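Heat shock protein 16 (Schizosaccharomyces pombe, PDB 3W1Z) is a small heat shock protein that assembles into a 16-mer and probably acts as a chaperone by binding unfolded proteins. Local coordinates at residues P32-P37 against F97-R102; V52-V57 against G122-T127. All blocks are in the same frame, centred on the assembly; numbering follows the deposited sequence.

Interaction 1. Residues P32-P37 against F97-R102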
ATOM      1  N   PRO B  32     -10.668 -16.475 -15.525  1.00100.61           N
ATOM      2  CA  PRO B  32     -10.765 -16.868 -14.111  1.00 91.90           C
ATOM      3  C   PRO B  32     -11.890 -17.863 -13.817  1.00 88.61           C
ATOM      4  O   PRO B  32     -11.901 -18.480 -12.751  1.00 88.20           O
ATOM      5  CB  PRO B  32     -11.044 -15.543 -13.407  1.00 95.11           C
ATOM      6  CG  PRO B  32     -11.775 -14.749 -14.412  1.00 98.14           C
ATOM      7  CD  PRO B  32     -11.117 -15.083 -15.721  1.00103.28           C
ATOM      8  N   GLY B  33     -12.831 -18.000 -14.748  1.00 83.18           N
ATOM      9  CA  GLY B  33     -14.083 -18.696 -14.497  1.00 84.25           C
ATOM     10  C   GLY B  33     -14.006 -20.172 -14.143  1.00 85.15           C
ATOM     11  O   GLY B  33     -15.030 -20.792 -13.856  1.00 86.24           O
ATOM     12  N   GLU B  34     -12.807 -20.742 -14.168  1.00 79.02           N
ATOM     13  CA  GLU B  34     -12.637 -22.148 -13.810  1.00 70.01           C
ATOM     14  C   GLU B  34     -12.257 -22.356 -12.347  1.00 57.83           C
ATOM     15  O   GLU B  34     -12.139 -21.403 -11.576  1.00 66.94           O
ATOM     16  CB  GLU B  34     -11.600 -22.818 -14.710  1.00 61.55           C
ATOM     17  CG  GLU B  34     -12.091 -23.124 -16.111  1.00 63.13           C
ATOM     18  CD  GLU B  34     -11.076 -23.910 -16.910  1.00 59.60           C
ATOM     19  OE1 GLU B  34      -9.956 -24.115 -16.398  1.00 64.63           O
ATOM     20  OE2 GLU B  34     -11.393 -24.326 -18.043  1.00 57.33           O
ATOM     21  N   LEU B  35     -12.064 -23.620 -11.983  1.00 38.46           N
ATOM     22  CA  LEU B  35     -11.720 -24.006 -10.622  1.00 34.61           C
ATOM     23  C   LEU B  35     -10.218 -24.252 -10.524  1.00 38.26           C
ATOM     24  O   LEU B  35      -9.616 -24.809 -11.440  1.00 43.93           O
ATOM     25  CB  LEU B  35     -12.475 -25.280 -10.222  1.00 34.96           C
ATOM     26  CG  LEU B  35     -13.967 -25.239  -9.861  1.00 43.21           C
ATOM     27  CD1 LEU B  35     -14.834 -24.674 -10.980  1.00 41.16           C
ATOM     28  CD2 LEU B  35     -14.444 -26.635  -9.486  1.00 29.69           C
ATOM     29  N   SER B  36      -9.612 -23.831  -9.418  1.00 38.08           N
ATOM     30  CA  SER B  36      -8.184 -24.041  -9.218  1.00 30.95           C
ATOM     31  C   SER B  36      -7.917 -24.998  -8.059  1.00 27.52           C
ATOM     32  O   SER B  36      -8.090 -24.636  -6.896  1.00 31.75           O
ATOM     33  CB  SER B  36      -7.474 -22.707  -8.976  1.00 23.91           C
ATOM     34  OG  SER B  36      -6.076 -22.891  -8.836  1.00 34.04           O
ATOM     35  N   PRO B  37      -7.487 -26.228  -8.380  1.00 30.00           N
ATOM     36  CA  PRO B  37      -7.197 -27.266  -7.384  1.00 24.39           C
ATOM     37  C   PRO B  37      -6.051 -26.897  -6.442  1.00 28.60           C
ATOM     38  O   PRO B  37      -5.098 -26.237  -6.854  1.00 32.79           O
ATOM     39  CB  PRO B  37      -6.817 -28.480  -8.243  1.00 30.78           C
ATOM     40  CG  PRO B  37      -6.457 -27.919  -9.581  1.00 32.35           C
ATOM     41  CD  PRO B  37      -7.334 -26.726  -9.756  1.00 33.85           C
ATOM     42  N   PHE B  97     -18.249 -27.585  -8.752  1.00 19.41           N
ATOM     43  CA  PHE B  97     -18.107 -28.397  -9.954  1.00 27.62           C
ATOM     44  C   PHE B  97     -17.811 -27.562 -11.194  1.00 35.62           C
ATOM     45  O   PHE B  97     -18.161 -26.384 -11.267  1.00 39.98           O
ATOM     46  CB  PHE B  97     -19.365 -29.238 -10.181  1.00 22.23           C
ATOM     47  CG  PHE B  97     -19.676 -30.178  -9.055  1.00 23.23           C
ATOM     48  CD1 PHE B  97     -19.007 -31.384  -8.941  1.00 24.75           C
ATOM     49  CD2 PHE B  97     -20.636 -29.856  -8.110  1.00 20.32           C
ATOM     50  CE1 PHE B  97     -19.290 -32.255  -7.908  1.00 25.95           C
ATOM     51  CE2 PHE B  97     -20.925 -30.723  -7.073  1.00 22.77           C
ATOM     52  CZ  PHE B  97     -20.249 -31.924  -6.972  1.00 20.02           C
ATOM     53  N   GLY B  98     -17.158 -28.185 -12.169  1.00 34.93           N
ATOM     54  CA  GLY B  98     -16.840 -27.523 -13.418  1.00 32.51           C
ATOM     55  C   GLY B  98     -15.533 -28.028 -13.991  1.00 36.27           C
ATOM     56  O   GLY B  98     -15.027 -29.074 -13.585  1.00 30.68           O
ATOM     57  N   SER B  99     -14.984 -27.280 -14.940  1.00 39.29           N
ATOM     58  CA  SER B  99     -13.680 -27.597 -15.499  1.00 32.96           C
ATOM     59  C   SER B  99     -12.594 -26.954 -14.647  1.00 32.30           C
ATOM     60  O   SER B  99     -12.764 -25.841 -14.151  1.00 38.03           O
ATOM     61  CB  SER B  99     -13.582 -27.098 -16.941  1.00 36.42           C
ATOM     62  OG  SER B  99     -13.893 -25.718 -17.021  1.00 51.42           O
ATOM     63  N   PHE B 100     -11.483 -27.660 -14.469  1.00 31.68           N
ATOM     64  CA  PHE B 100     -10.363 -27.118 -13.712  1.00 28.70           C
ATOM     65  C   PHE B 100      -9.096 -27.053 -14.556  1.00 36.46           C
ATOM     66  O   PHE B 100      -8.854 -27.920 -15.396  1.00 40.30           O
ATOM     67  CB  PHE B 100     -10.115 -27.933 -12.436  1.00 25.28           C
ATOM     68  CG  PHE B 100      -9.652 -29.344 -12.685  1.00 26.23           C
ATOM     69  CD1 PHE B 100     -10.566 -30.380 -12.775  1.00 27.73           C
ATOM     70  CD2 PHE B 100      -8.302 -29.637 -12.812  1.00 29.38           C
ATOM     71  CE1 PHE B 100     -10.144 -31.680 -12.997  1.00 31.37           C
ATOM     72  CE2 PHE B 100      -7.874 -30.931 -13.038  1.00 29.20           C
ATOM     73  CZ  PHE B 100      -8.796 -31.954 -13.129  1.00 37.92           C
ATOM     74  N   SER B 101      -8.302 -26.011 -14.337  1.00 31.88           N
ATOM     75  CA  SER B 101      -6.977 -25.925 -14.931  1.00 38.80           C
ATOM     76  C   SER B 101      -6.017 -25.256 -13.955  1.00 46.82           C
ATOM     77  O   SER B 101      -6.342 -24.235 -13.349  1.00 48.33           O
ATOM     78  CB  SER B 101      -7.019 -25.154 -16.252  1.00 36.57           C
ATOM     79  OG  SER B 101      -5.843 -25.378 -17.011  1.00 49.41           O
ATOM     80  N   ARG B 102      -4.837 -25.844 -13.802  1.00 35.66           N
ATOM     81  CA  ARG B 102      -3.809 -25.294 -12.934  1.00 35.44           C
ATOM     82  C   ARG B 102      -2.466 -25.342 -13.646  1.00 35.84           C
ATOM     83  O   ARG B 102      -1.982 -26.415 -14.010  1.00 29.86           O
ATOM     84  CB  ARG B 102      -3.739 -26.072 -11.618  1.00 36.48           C
ATOM     85  CG  ARG B 102      -2.743 -25.515 -10.607  1.00 34.70           C
ATOM     86  CD  ARG B 102      -3.177 -24.150 -10.087  1.00 30.03           C
ATOM     87  NE  ARG B 102      -2.209 -23.586  -9.150  1.00 31.11           N
ATOM     88  CZ  ARG B 102      -2.317 -23.652  -7.827  1.00 32.26           C
ATOM     89  NH1 ARG B 102      -3.359 -24.255  -7.272  1.00 31.03           N
ATOM     90  NH2 ARG B 102      -1.385 -23.108  -7.057  1.00 27.43           N
TER

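Interaction 2. Residues V52-V57 against G122-T127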
ATOM      1  N   VAL B  52      -1.628 -32.646  -6.246  1.00 30.68           N
ATOM      2  CA  VAL B  52      -2.831 -31.910  -6.612  1.00 31.95           C
ATOM      3  C   VAL B  52      -4.073 -32.640  -6.109  1.00 34.73           C
ATOM      4  O   VAL B  52      -4.222 -33.840  -6.326  1.00 29.33           O
ATOM      5  CB  VAL B  52      -2.930 -31.764  -8.142  1.00 24.99           C
ATOM      6  CG1 VAL B  52      -4.041 -30.799  -8.518  1.00 16.65           C
ATOM      7  CG2 VAL B  52      -1.600 -31.303  -8.716  1.00 33.15           C
ATOM      8  N   GLU B  53      -4.970 -31.913  -5.452  1.00 33.93           N
ATOM      9  CA  GLU B  53      -6.167 -32.530  -4.891  1.00 26.66           C
ATOM     10  C   GLU B  53      -7.319 -32.534  -5.890  1.00 25.16           C
ATOM     11  O   GLU B  53      -7.817 -31.480  -6.287  1.00 24.74           O
ATOM     12  CB  GLU B  53      -6.588 -31.821  -3.603  1.00 14.66           C
ATOM     13  CG  GLU B  53      -5.612 -32.003  -2.453  1.00 25.43           C
ATOM     14  CD  GLU B  53      -6.080 -31.329  -1.178  1.00 31.03           C
ATOM     15  OE1 GLU B  53      -6.997 -30.484  -1.250  1.00 29.02           O
ATOM     16  OE2 GLU B  53      -5.532 -31.647  -0.101  1.00 29.53           O
ATOM     17  N   LEU B  54      -7.737 -33.731  -6.290  1.00 24.70           N
ATOM     18  CA  LEU B  54      -8.823 -33.884  -7.253  1.00 26.46           C
ATOM     19  C   LEU B  54      -9.850 -34.924  -6.800  1.00 24.80           C
ATOM     20  O   LEU B  54      -9.999 -35.965  -7.439  1.00 23.50           O
ATOM     21  CB  LEU B  54      -8.259 -34.281  -8.620  1.00 24.42           C
ATOM     22  CG  LEU B  54      -7.292 -33.305  -9.292  1.00 26.40           C
ATOM     23  CD1 LEU B  54      -6.720 -33.905 -10.569  1.00 31.17           C
ATOM     24  CD2 LEU B  54      -7.985 -31.985  -9.582  1.00 22.60           C
ATOM     25  N   PRO B  55     -10.562 -34.647  -5.693  1.00 28.70           N
ATOM     26  CA  PRO B  55     -11.577 -35.597  -5.223  1.00 27.49           C
ATOM     27  C   PRO B  55     -12.792 -35.640  -6.147  1.00 21.12           C
ATOM     28  O   PRO B  55     -13.260 -34.596  -6.597  1.00 25.80           O
ATOM     29  CB  PRO B  55     -11.966 -35.039  -3.852  1.00 27.27           C
ATOM     30  CG  PRO B  55     -11.713 -33.580  -3.963  1.00 20.01           C
ATOM     31  CD  PRO B  55     -10.511 -33.436  -4.854  1.00 16.79           C
ATOM     32  N   GLY B  56     -13.290 -36.840  -6.424  1.00 25.45           N
ATOM     33  CA  GLY B  56     -14.467 -36.999  -7.259  1.00 22.53           C
ATOM     34  C   GLY B  56     -14.175 -36.877  -8.742  1.00 26.47           C
ATOM     35  O   GLY B  56     -15.091 -36.766  -9.557  1.00 26.81           O
ATOM     36  N   VAL B  57     -12.894 -36.898  -9.094  1.00 29.21           N
ATOM     37  CA  VAL B  57     -12.482 -36.816 -10.490  1.00 28.24           C
ATOM     38  C   VAL B  57     -11.989 -38.170 -10.987  1.00 26.78           C
ATOM     39  O   VAL B  57     -11.103 -38.777 -10.385  1.00 26.28           O
ATOM     40  CB  VAL B  57     -11.368 -35.772 -10.695  1.00 35.82           C
ATOM     41  CG1 VAL B  57     -10.956 -35.712 -12.158  1.00 27.00           C
ATOM     42  CG2 VAL B  57     -11.826 -34.406 -10.211  1.00 29.88           C
ATOM     43  N   GLY B 122      -7.980 -39.581  -5.218  1.00 31.32           N
ATOM     44  CA  GLY B 122      -8.272 -38.182  -5.468  1.00 31.94           C
ATOM     45  C   GLY B 122      -7.049 -37.286  -5.430  1.00 32.85           C
ATOM     46  O   GLY B 122      -7.161 -36.071  -5.578  1.00 30.47           O
ATOM     47  N   LEU B 123      -5.878 -37.881  -5.227  1.00 34.55           N
ATOM     48  CA  LEU B 123      -4.638 -37.116  -5.237  1.00 39.17           C
ATOM     49  C   LEU B 123      -3.780 -37.480  -6.444  1.00 42.22           C
ATOM     50  O   LEU B 123      -3.454 -38.650  -6.664  1.00 41.59           O
ATOM     51  CB  LEU B 123      -3.848 -37.325  -3.942  1.00 26.38           C
ATOM     52  CG  LEU B 123      -2.603 -36.446  -3.778  1.00 38.68           C
ATOM     53  CD1 LEU B 123      -2.983 -34.982  -3.603  1.00 31.80           C
ATOM     54  CD2 LEU B 123      -1.744 -36.922  -2.616  1.00 35.16           C
ATOM     55  N   LEU B 124      -3.427 -36.466  -7.224  1.00 37.68           N
ATOM     56  CA  LEU B 124      -2.561 -36.639  -8.379  1.00 38.01           C
ATOM     57  C   LEU B 124      -1.153 -36.165  -8.056  1.00 39.31           C
ATOM     58  O   LEU B 124      -0.937 -34.994  -7.759  1.00 42.69           O
ATOM     59  CB  LEU B 124      -3.098 -35.847  -9.568  1.00 36.84           C
ATOM     60  CG  LEU B 124      -2.138 -35.751 -10.754  1.00 37.79           C
ATOM     61  CD1 LEU B 124      -2.170 -37.025 -11.584  1.00 39.99           C
ATOM     62  CD2 LEU B 124      -2.456 -34.535 -11.602  1.00 31.56           C
ATOM     63  N   THR B 125      -0.193 -37.079  -8.118  1.00 41.31           N
ATOM     64  CA  THR B 125       1.197 -36.736  -7.857  1.00 47.07           C
ATOM     65  C   THR B 125       2.021 -36.760  -9.138  1.00 41.23           C
ATOM     66  O   THR B 125       2.184 -37.807  -9.766  1.00 54.11           O
ATOM     67  CB  THR B 125       1.834 -37.685  -6.827  1.00 47.97           C
ATOM     68  OG1 THR B 125       1.149 -37.561  -5.575  1.00 47.07           O
ATOM     69  CG2 THR B 125       3.303 -37.344  -6.629  1.00 42.86           C
ATOM     70  N   VAL B 126       2.530 -35.596  -9.525  1.00 47.46           N
ATOM     71  CA  VAL B 126       3.427 -35.498 -10.668  1.00 43.88           C
ATOM     72  C   VAL B 126       4.864 -35.455 -10.165  1.00 50.31           C
ATOM     73  O   VAL B 126       5.162 -34.787  -9.174  1.00 48.06           O
ATOM     74  CB  VAL B 126       3.135 -34.244 -11.514  1.00 40.35           C
ATOM     75  CG1 VAL B 126       4.012 -34.220 -12.760  1.00 44.37           C
ATOM     76  CG2 VAL B 126       1.665 -34.194 -11.899  1.00 36.08           C
ATOM     77  N   THR B 127       5.749 -36.178 -10.841  1.00 58.40           N
ATOM     78  CA  THR B 127       7.151 -36.227 -10.449  1.00 58.35           C
ATOM     79  C   THR B 127       8.068 -35.802 -11.590  1.00 55.53           C
ATOM     80  O   THR B 127       8.136 -36.464 -12.626  1.00 56.44           O
ATOM     81  CB  THR B 127       7.552 -37.633  -9.969  1.00 59.90           C
ATOM     82  OG1 THR B 127       6.790 -38.615 -10.683  1.00 66.29           O
ATOM     83  CG2 THR B 127       7.279 -37.783  -8.481  1.00 47.00           C
TER

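Interaction 1. Residues P32-P37 against F97-R102
Glu34 lies across the strand at Ser99 and Ser101, and its side chain shows how a loop residue can follow a strand edge atom by atom. CB sits 3.3 Å from Ser99 O, and CG comes equally near the same serine's OG. With CD anti to CA (chi2 -174°), the extended chain brings CD over toward the strand, and the carboxylate oxygens divide between the two serines. There OE2 accepts a weak hydrogen bond from Ser99 OG at 3.0 Å, while OE1 meets Ser101 CB at 3.1 Å. An alanine in place of Glu34 would probably leave Ser99 OG without this acceptor and open a gap beside Ser101 CB.

The loop is fixed more firmly one residue further on. Leu35 N donates to Ser99 O at 3.2 Å, a nearly straight bond (169° at the hydrogen) in the carbonyl plane, whereas Leu35 O receives only a weak, bent bond from Ser101 N. The two bonds straddle Phe100 and make a single beta bridge, Leu35 with Phe100. Leu35 CD1 reaches back to Phe97 O, 3.8 Å away, beside Gly98, where a side chain would crowd that methyl. Pro37 crosses the Phe100 side chain at about a right angle, its CD 4.0 Å from Phe100 CB, and slides past Arg102 in the opposite direction. Pro37 O lies near the guanidinium plane, 2.7 Å from Arg102 NH1, and the group has further partners: NH2 bonds to Tyr23 O and NH1 makes a salt bridge with Glu94 of a second subunit.

Strand 98-105 is an outer strand of the three-stranded sheet within this chain. One of its edges pairs with strand 70-77, through Gly98 with Val77 and Phe100 with Gly75; the loop between helix 11-23 and strand 39-43 adds its single bridge along the other.

Interaction 2. Residues V52-V57 against G122-T127
The peptide carbonyl of Val52 is roofed on one face by a methyl group of Leu123: CD1 stands almost directly above Val52 O, 3.2 Å away. Leu124 CB lies on the other side of that plane, 4.0 Å from the oxygen, and at the rim Leu124 N donates to it within the plane, at 2.9 Å. The return bond, Val52 N to Leu124 O, is as long, but its donor is tilted 21° from the carbonyl plane. In Leu123, CG is anti to the backbone N (chi1 -173°), and from there CD1 reaches over the carbonyl.

Val52 and Leu124 thus form an antiparallel hydrogen-bonded pair, and Glu53 with Leu123 the non-hydrogen-bonded pair that follows. This is the alpha-crystallin domain, a beta sandwich, and the alternation sorts the residues: Val52 and Leu124 face inward to Ile73 of strand 70-77, whereas Glu53 and Leu123 sit on the opposite face of their sheet, where Glu53 OE2 makes a salt bridge with Arg95 of a second subunit.

Beyond the pairing, Leu54 N donates to Gly122 O nearly along the C=O axis; the modelled 2.5 Å is short and best read with caution. Leu54 CD1 meets Leu124 CB at 4.2 Å. A type II turn from Leu54 to Val57 then leads the chain off, with Gly56 at positive phi, and Gly122 packs without a side chain against Leu54 and Pro55.

Both interactions reach a second subunit, but interaction 2 is the more buried: four of its seven touching residues are buried, against three of ten in interaction 1, whose serines and Glu34 are partly exposed. Interaction 1 lays an irregular loop on the outer strand of the three-stranded sheet, its single bridge supplemented by serine and carboxylate chemistry. Interaction 2 joins neighbouring strands inside the four-stranded sheet by regular backbone pairing, with aliphatic side chains on the inner face and a charged group directed to the partner subunit. Phe100 CE2 packs on Leu54 CD2 at 3.6 Å, and Pro37 CB lies as near to Val52 CG1, consistent with a shared interior of the sandwich.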